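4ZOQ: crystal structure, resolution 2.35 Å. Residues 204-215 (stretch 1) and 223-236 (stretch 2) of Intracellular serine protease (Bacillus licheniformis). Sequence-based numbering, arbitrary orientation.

Stretch 1 (204-215) SNMKSNNISPYS
Stretch 2, residues 223-236: FTAPGGYLGETYDQ

One carboxylate can accept from several groups of a turn and the residues just after it, and this contact in an intracellular serine protease illustrates the principle. Glu-232, with chi1 and chi2 both m, leaves its backbone sideways, but the end of the side chain comes nearer to stretch 1. Its OE2 accepts a hydrogen bond from Ser-208 OG at 2.6 Å, and its OE1 accepts one from Asn-210 ND2 at 3.2 Å, so each carboxylate oxygen has its own donor. A water lengthens the grip, accepting from Ser-208 N at 3.0 Å and donating to Glu-232 OE2 at 2.6 Å. Ser-208 lies within a type I turn from Met-206 to Asn-209 and Asn-210 directly follows it; Asn-210 N donates to Ser-208 OG at 3.3 Å. The turn is closed by Asn-209 N to Met-206 O at 2.8 Å; Asn-209 itself has positive phi (81°), and Met-206 N bonds to Asn-210 O at 2.8 Å.

Before the turn, Ser-204 and Asn-205 form a short parallel pairing with Ala-225 and Pro-226, with CA-CA distances of 5.1 Å and 4.7 Å respectively. Asn-205 N donates to Ala-225 O at 2.9 Å. As is usual in a parallel pairing, Asn-205 bonds to the residues flanking its partner, so the missing amide hydrogen of Pro-226 costs this pairing nothing; Asn-205 O accepts weakly from Gly-227 N at 3.1 Å and, with better geometry, from Gly-228 N at 3.2 Å. Ser-204 and Ala-225 place their side chains on one face of the sheet, Asn-205 and Pro-226 on the other.

A hydroxyl cluster gathers at the glycines. Tyr-214 OH donates to Gly-228 O at 2.9 Å, while Ser-204 OG lies 2.9 Å from Ser-212 OG in a hydrogen bond of undecided direction. Ser-204 (chi1 t) brings OG to 3.1 Å from Gly-227 CA; an ideal CB on that glycine would stand 2.3 Å from Ser-204 OG, a clash. Gly-228, at phi/psi 70/179, adopts a conformation that favours glycine.

Packing centres on Tyr-229, extended at -161/-178 with chi1 t. Tyr-214 (chi1 p, chi2 79°) turns its edge toward the face of this ring in an offset arrangement, centroids 5.2 Å apart and planes at 60°, with Tyr-214 CD2 3.3 Å from Tyr-229 CD1. Pro-213 CG approaches Tyr-229 CD2 at 3.8 Å. Met-206, m at all three chi angles, curls its SD to 3.5 Å from Tyr-229 CB. The tyrosine is also anchored within its own stretch, as Tyr-229 OH donates to Asp-235 OD1 at 2.7 Å. Altogether the contact buries 729 Å², summed over both sides.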

ATOM      1  N   SER B 204      -1.660   8.685  -9.317  1.00 25.22           N
ATOM      2  CA  SER B 204      -0.787   8.200 -10.366  1.00 25.71           C
ATOM      3  C   SER B 204      -0.651   9.218 -11.502  1.00 29.06           C
ATOM      4  O   SER B 204      -1.660   9.711 -11.985  1.00 27.71           O
ATOM      5  CB  SER B 204      -1.321   6.874 -10.920  1.00 26.66           C
ATOM      6  OG  SER B 204      -0.597   6.497 -12.095  1.00 28.44           O
ATOM      7  N   ASN B 205       0.579   9.564 -11.897  1.00 27.56           N
ATOM      8  CA  ASN B 205       0.746  10.431 -13.055  1.00 27.32           C
ATOM      9  C   ASN B 205       1.302   9.645 -14.270  1.00 29.42           C
ATOM     10  O   ASN B 205       1.742   8.494 -14.165  1.00 27.40           O
ATOM     11  CB  ASN B 205       1.643  11.657 -12.738  1.00 27.29           C
ATOM     12  CG  ASN B 205       3.095  11.290 -12.390  1.00 30.47           C
ATOM     13  OD1 ASN B 205       3.448  11.131 -11.225  1.00 29.20           O
ATOM     14  ND2 ASN B 205       3.938  11.143 -13.412  1.00 29.67           N
ATOM     15  N   MET B 206       1.286  10.305 -15.420  1.00 31.89           N
ATOM     16  CA  MET B 206       1.738   9.737 -16.676  1.00 31.60           C
ATOM     17  C   MET B 206       3.175  10.121 -16.945  1.00 30.84           C
ATOM     18  O   MET B 206       3.732  10.970 -16.242  1.00 29.11           O
ATOM     19  CB  MET B 206       0.874  10.265 -17.813  1.00 27.86           C
ATOM     20  CG  MET B 206      -0.563  10.039 -17.602  1.00 34.12           C
ATOM     21  SD  MET B 206      -0.990   8.315 -17.757  1.00 30.51           S
ATOM     22  CE  MET B 206      -0.717   8.106 -19.523  1.00 31.34           C
ATOM     23  N   LYS B 207       3.742   9.551 -18.007  1.00 32.19           N
ATOM     24  CA  LYS B 207       5.105   9.884 -18.420  1.00 32.51           C
ATOM     25  C   LYS B 207       5.215  11.383 -18.685  1.00 33.20           C
ATOM     26  O   LYS B 207       6.201  12.002 -18.333  1.00 36.83           O
ATOM     27  CB  LYS B 207       5.495   9.110 -19.673  1.00 28.60           C
ATOM     28  CG  LYS B 207       6.867   9.452 -20.236  1.00 33.12           C
ATOM     29  CD  LYS B 207       7.054   8.749 -21.588  1.00 35.68           C
ATOM     30  CE  LYS B 207       7.232   7.261 -21.420  1.00 33.25           C
ATOM     31  NZ  LYS B 207       7.630   6.622 -22.681  1.00 35.43           N
ATOM     32  N   SER B 208       4.154  11.974 -19.220  1.00 33.89           N
ATOM     33  CA  SER B 208       4.140  13.404 -19.539  1.00 34.24           C
ATOM     34  C   SER B 208       3.959  14.269 -18.309  1.00 34.62           C
ATOM     35  O   SER B 208       4.063  15.485 -18.394  1.00 32.64           O
ATOM     36  CB  SER B 208       3.007  13.708 -20.508  1.00 34.16           C
ATOM     37  OG  SER B 208       1.774  13.461 -19.861  1.00 35.06           O
ATOM     38  N   ASN B 209       3.683  13.615 -17.179  1.00 32.87           N
ATOM     39  CA  ASN B 209       3.380  14.246 -15.888  1.00 34.15           C
ATOM     40  C   ASN B 209       1.941  14.716 -15.769  1.00 31.36           C
ATOM     41  O   ASN B 209       1.571  15.242 -14.717  1.00 31.82           O
ATOM     42  CB  ASN B 209       4.320  15.399 -15.528  1.00 28.34           C
ATOM     43  CG  ASN B 209       5.692  14.911 -15.182  1.00 34.86           C
ATOM     44  OD1 ASN B 209       5.839  13.804 -14.662  1.00 35.43           O
ATOM     45  ND2 ASN B 209       6.700  15.748 -15.381  1.00 36.29           N
ATOM     46  N   ASN B 210       1.148  14.540 -16.825  1.00 29.33           N
ATOM     47  CA  ASN B 210      -0.293  14.708 -16.682  1.00 32.05           C
ATOM     48  C   ASN B 210      -0.848  13.638 -15.731  1.00 31.19           C
ATOM     49  O   ASN B 210      -0.324  12.526 -15.649  1.00 28.15           O
ATOM     50  CB  ASN B 210      -1.016  14.579 -18.019  1.00 33.38           C
ATOM     51  CG  ASN B 210      -0.717  15.717 -18.967  1.00 40.73           C
ATOM     52  OD1 ASN B 210      -0.349  16.825 -18.549  1.00 46.82           O
ATOM     53  ND2 ASN B 210      -0.897  15.459 -20.262  1.00 43.90           N
ATOM     54  N   ILE B 211      -1.936  13.945 -15.041  1.00 32.72           N
ATOM     55  CA  ILE B 211      -2.481  12.951 -14.131  1.00 31.37           C
ATOM     56  C   ILE B 211      -2.977  11.786 -14.973  1.00 30.32           C
ATOM     57  O   ILE B 211      -3.452  11.994 -16.093  1.00 29.21           O
ATOM     58  CB  ILE B 211      -3.638  13.520 -13.256  1.00 32.79           C
ATOM     59  CG1 ILE B 211      -3.849  12.645 -12.003  1.00 30.68           C
ATOM     60  CG2 ILE B 211      -4.947  13.666 -14.085  1.00 28.71           C
ATOM     61  CD1 ILE B 211      -2.750  12.825 -10.944  1.00 27.35           C
ATOM     62  N   SER B 212      -2.841  10.566 -14.457  1.00 28.48           N
ATOM     63  CA  SER B 212      -3.450   9.407 -15.105  1.00 30.20           C
ATOM     64  C   SER B 212      -4.949   9.638 -15.025  1.00 29.59           C
ATOM     65  O   SER B 212      -5.439  10.093 -13.994  1.00 31.15           O
ATOM     66  CB  SER B 212      -3.063   8.098 -14.422  1.00 28.94           C
ATOM     67  OG  SER B 212      -1.649   7.868 -14.439  1.00 30.58           O
ATOM     68  N   PRO B 213      -5.671   9.368 -16.113  1.00 29.09           N
ATOM     69  CA  PRO B 213      -7.122   9.621 -16.169  1.00 29.28           C
ATOM     70  C   PRO B 213      -7.919   8.894 -15.085  1.00 32.40           C
ATOM     71  O   PRO B 213      -8.959   9.387 -14.657  1.00 34.75           O
ATOM     72  CB  PRO B 213      -7.525   9.106 -17.562  1.00 32.13           C
ATOM     73  CG  PRO B 213      -6.241   9.131 -18.379  1.00 36.77           C
ATOM     74  CD  PRO B 213      -5.125   8.879 -17.396  1.00 31.23           C
ATOM     75  N   TYR B 214      -7.452   7.727 -14.667  1.00 29.92           N
ATOM     76  CA  TYR B 214      -8.168   6.921 -13.683  1.00 30.39           C
ATOM     77  C   TYR B 214      -7.892   7.401 -12.264  1.00 31.12           C
ATOM     78  O   TYR B 214      -8.561   7.019 -11.321  1.00 32.16           O
ATOM     79  CB  TYR B 214      -7.778   5.457 -13.820  1.00 28.52           C
ATOM     80  CG  TYR B 214      -6.292   5.249 -13.679  1.00 27.45           C
ATOM     81  CD1 TYR B 214      -5.701   5.240 -12.432  1.00 27.45           C
ATOM     82  CD2 TYR B 214      -5.468   5.043 -14.802  1.00 28.44           C
ATOM     83  CE1 TYR B 214      -4.341   5.079 -12.275  1.00 26.03           C
ATOM     84  CE2 TYR B 214      -4.080   4.849 -14.651  1.00 27.09           C
ATOM     85  CZ  TYR B 214      -3.533   4.874 -13.364  1.00 26.08           C
ATOM     86  OH  TYR B 214      -2.192   4.708 -13.122  1.00 25.15           O
ATOM     87  N   SER B 215      -6.882   8.229 -12.106  1.00 30.25           N
ATOM     88  CA  SER B 215      -6.435   8.542 -10.759  1.00 31.22           C
ATOM     89  C   SER B 215      -7.469   9.369  -9.958  1.00 29.95           C
ATOM     90  O   SER B 215      -7.865  10.447 -10.369  1.00 32.99           O
ATOM     91  CB  SER B 215      -5.100   9.261 -10.841  1.00 26.50           C
ATOM     92  OG  SER B 215      -4.508   9.387  -9.578  1.00 26.65           O
ATOM     93  N   PHE B 223       0.534  12.965  -2.616  1.00 29.17           N
ATOM     94  CA  PHE B 223       1.591  12.818  -3.584  1.00 28.69           C
ATOM     95  C   PHE B 223       1.095  12.066  -4.797  1.00 27.93           C
ATOM     96  O   PHE B 223       0.047  11.439  -4.803  1.00 25.28           O
ATOM     97  CB  PHE B 223       2.786  12.069  -3.032  1.00 25.96           C
ATOM     98  CG  PHE B 223       3.451  12.723  -1.880  1.00 32.00           C
ATOM     99  CD1 PHE B 223       4.262  13.832  -2.067  1.00 30.43           C
ATOM    100  CD2 PHE B 223       3.319  12.183  -0.598  1.00 28.81           C
ATOM    101  CE1 PHE B 223       4.898  14.413  -1.006  1.00 34.04           C
ATOM    102  CE2 PHE B 223       3.955  12.755   0.469  1.00 32.13           C
ATOM    103  CZ  PHE B 223       4.750  13.881   0.275  1.00 33.55           C
ATOM    104  N   THR B 224       1.946  12.097  -5.796  1.00 27.27           N
ATOM    105  CA  THR B 224       1.736  11.414  -7.031  1.00 27.41           C
ATOM    106  C   THR B 224       3.010  10.637  -7.396  1.00 28.58           C
ATOM    107  O   THR B 224       4.109  10.951  -6.907  1.00 27.12           O
ATOM    108  CB  THR B 224       1.297  12.498  -8.060  1.00 30.81           C
ATOM    109  OG1 THR B 224      -0.116  12.392  -8.298  1.00 32.78           O
ATOM    110  CG2 THR B 224       2.032  12.439  -9.293  1.00 26.49           C
ATOM    111  N   ALA B 225       2.864   9.575  -8.184  1.00 27.83           N
ATOM    112  CA  ALA B 225       4.034   8.876  -8.714  1.00 27.53           C
ATOM    113  C   ALA B 225       3.691   8.281 -10.089  1.00 25.68           C
ATOM    114  O   ALA B 225       2.513   8.087 -10.409  1.00 24.04           O
ATOM    115  CB  ALA B 225       4.521   7.800  -7.743  1.00 25.78           C
ATOM    116  N   PRO B 226       4.717   8.040 -10.923  1.00 27.95           N
ATOM    117  CA  PRO B 226       4.398   7.548 -12.273  1.00 28.25           C
ATOM    118  C   PRO B 226       3.849   6.109 -12.326  1.00 25.66           C
ATOM    119  O   PRO B 226       4.592   5.130 -12.274  1.00 26.14           O
ATOM    120  CB  PRO B 226       5.750   7.651 -13.003  1.00 26.90           C
ATOM    121  CG  PRO B 226       6.793   7.722 -11.937  1.00 26.79           C
ATOM    122  CD  PRO B 226       6.139   8.421 -10.787  1.00 27.91           C
ATOM    123  N   GLY B 227       2.531   6.005 -12.420  1.00 26.67           N
ATOM    124  CA  GLY B 227       1.857   4.728 -12.557  1.00 24.02           C
ATOM    125  C   GLY B 227       1.310   4.466 -13.965  1.00 25.45           C
ATOM    126  O   GLY B 227       0.658   3.450 -14.180  1.00 28.25           O
ATOM    127  N   GLY B 228       1.459   5.418 -14.893  1.00 25.31           N
ATOM    128  CA  GLY B 228       1.185   5.133 -16.286  1.00 25.70           C
ATOM    129  C   GLY B 228      -0.270   4.917 -16.630  1.00 30.02           C
ATOM    130  O   GLY B 228      -1.157   5.053 -15.780  1.00 27.08           O
ATOM    131  N   TYR B 229      -0.527   4.671 -17.911  1.00 29.51           N
ATOM    132  CA  TYR B 229      -1.850   4.232 -18.325  1.00 28.85           C
ATOM    133  C   TYR B 229      -1.742   3.581 -19.699  1.00 28.63           C
ATOM    134  O   TYR B 229      -0.649   3.438 -20.252  1.00 29.60           O
ATOM    135  CB  TYR B 229      -2.873   5.369 -18.309  1.00 29.45           C
ATOM    136  CG  TYR B 229      -4.312   4.900 -18.529  1.00 31.55           C
ATOM    137  CD1 TYR B 229      -4.839   3.815 -17.819  1.00 30.76           C
ATOM    138  CD2 TYR B 229      -5.165   5.591 -19.387  1.00 33.66           C
ATOM    139  CE1 TYR B 229      -6.178   3.408 -17.996  1.00 30.68           C
ATOM    140  CE2 TYR B 229      -6.486   5.218 -19.548  1.00 34.92           C
ATOM    141  CZ  TYR B 229      -6.988   4.117 -18.862  1.00 33.87           C
ATOM    142  OH  TYR B 229      -8.307   3.764 -19.063  1.00 34.49           O
ATOM    143  N   LEU B 230      -2.881   3.172 -20.235  1.00 29.50           N
ATOM    144  CA  LEU B 230      -2.926   2.514 -21.521  1.00 33.42           C
ATOM    145  C   LEU B 230      -2.587   3.519 -22.625  1.00 34.95           C
ATOM    146  O   LEU B 230      -2.027   3.142 -23.658  1.00 39.72           O
ATOM    147  CB  LEU B 230      -4.318   1.919 -21.749  1.00 36.41           C
ATOM    148  CG  LEU B 230      -4.739   0.775 -20.825  1.00 32.12           C
ATOM    149  CD1 LEU B 230      -6.253   0.636 -20.802  1.00 32.26           C
ATOM    150  CD2 LEU B 230      -4.081  -0.524 -21.284  1.00 31.20           C
ATOM    151  N   GLY B 231      -2.850   4.803 -22.374  1.00 33.21           N
ATOM    152  CA  GLY B 231      -2.523   5.852 -23.330  1.00 35.15           C
ATOM    153  C   GLY B 231      -2.932   7.177 -22.751  1.00 34.40           C
ATOM    154  O   GLY B 231      -3.765   7.190 -21.854  1.00 35.70           O
ATOM    155  N   GLU B 232      -2.425   8.291 -23.285  1.00 35.09           N
ATOM    156  CA  GLU B 232      -2.782   9.607 -22.732  1.00 32.80           C
ATOM    157  C   GLU B 232      -4.231   9.929 -22.969  1.00 31.31           C
ATOM    158  O   GLU B 232      -4.873  10.603 -22.159  1.00 37.04           O
ATOM    159  CB  GLU B 232      -1.960  10.721 -23.372  1.00 33.67           C
ATOM    160  CG  GLU B 232      -0.583  10.914 -22.837  1.00 35.51           C
ATOM    161  CD  GLU B 232      -0.540  11.667 -21.527  1.00 39.49           C
ATOM    162  OE1 GLU B 232      -1.443  12.499 -21.250  1.00 38.19           O
ATOM    163  OE2 GLU B 232       0.461  11.476 -20.813  1.00 39.95           O
ATOM    164  N   THR B 233      -4.716   9.511 -24.132  1.00 33.61           N
ATOM    165  CA  THR B 233      -6.095   9.746 -24.569  1.00 37.99           C
ATOM    166  C   THR B 233      -6.855   8.459 -24.953  1.00 34.74           C
ATOM    167  O   THR B 233      -7.899   8.522 -25.607  1.00 36.96           O
ATOM    168  CB  THR B 233      -6.126  10.773 -25.753  1.00 38.77           C
ATOM    169  OG1 THR B 233      -5.302  10.290 -26.821  1.00 34.99           O
ATOM    170  CG2 THR B 233      -5.577  12.141 -25.292  1.00 32.38           C
ATOM    171  N   TYR B 234      -6.264   7.307 -24.640  1.00 37.27           N
ATOM    172  CA  TYR B 234      -6.875   5.993 -24.875  1.00 35.22           C
ATOM    173  C   TYR B 234      -8.367   5.958 -24.545  1.00 35.18           C
ATOM    174  O   TYR B 234      -9.146   5.341 -25.264  1.00 35.27           O
ATOM    175  CB  TYR B 234      -6.158   4.907 -24.058  1.00 35.74           C
ATOM    176  CG  TYR B 234      -6.940   3.617 -23.993  1.00 34.09           C
ATOM    177  CD1 TYR B 234      -6.901   2.712 -25.038  1.00 35.90           C
ATOM    178  CD2 TYR B 234      -7.784   3.348 -22.926  1.00 33.63           C
ATOM    179  CE1 TYR B 234      -7.634   1.545 -25.000  1.00 37.65           C
ATOM    180  CE2 TYR B 234      -8.536   2.203 -22.891  1.00 32.51           C
ATOM    181  CZ  TYR B 234      -8.452   1.296 -23.930  1.00 37.73           C
ATOM    182  OH  TYR B 234      -9.181   0.127 -23.905  1.00 42.12           O
ATOM    183  N   ASP B 235      -8.760   6.609 -23.456  1.00 32.82           N
ATOM    184  CA  ASP B 235     -10.161   6.610 -23.089  1.00 38.74           C
ATOM    185  C   ASP B 235     -11.006   7.192 -24.203  1.00 40.46           C
ATOM    186  O   ASP B 235     -12.156   6.780 -24.377  1.00 42.57           O
ATOM    187  CB  ASP B 235     -10.406   7.384 -21.805  1.00 39.73           C
ATOM    188  CG  ASP B 235      -9.908   6.652 -20.581  1.00 38.97           C
ATOM    189  OD1 ASP B 235      -9.637   5.440 -20.674  1.00 36.95           O
ATOM    190  OD2 ASP B 235      -9.806   7.296 -19.520  1.00 44.99           O
ATOM    191  N   GLN B 236     -10.466   8.162 -24.941  1.00 38.67           N
ATOM    192  CA  GLN B 236     -11.243   8.753 -26.035  1.00 39.56           C
ATOM    193  C   GLN B 236     -10.967   8.168 -27.410  1.00 37.78           C
ATOM    194  O   GLN B 236     -11.848   8.192 -28.256  1.00 35.66           O
ATOM    195  CB  GLN B 236     -11.035  10.269 -26.117  1.00 38.86           C
ATOM    196  CG  GLN B 236     -11.635  11.004 -24.967  1.00 43.94           C
ATOM    197  CD  GLN B 236     -10.729  11.034 -23.781  1.00 50.70           C
ATOM    198  OE1 GLN B 236      -9.527  10.748 -23.890  1.00 50.14           O
ATOM    199  NE2 GLN B 236     -11.305  11.307 -22.614  1.00 51.24           N
TER
HETATM  200  O   HOH W   1       2.756  10.283 -21.249  1.00 36.73           O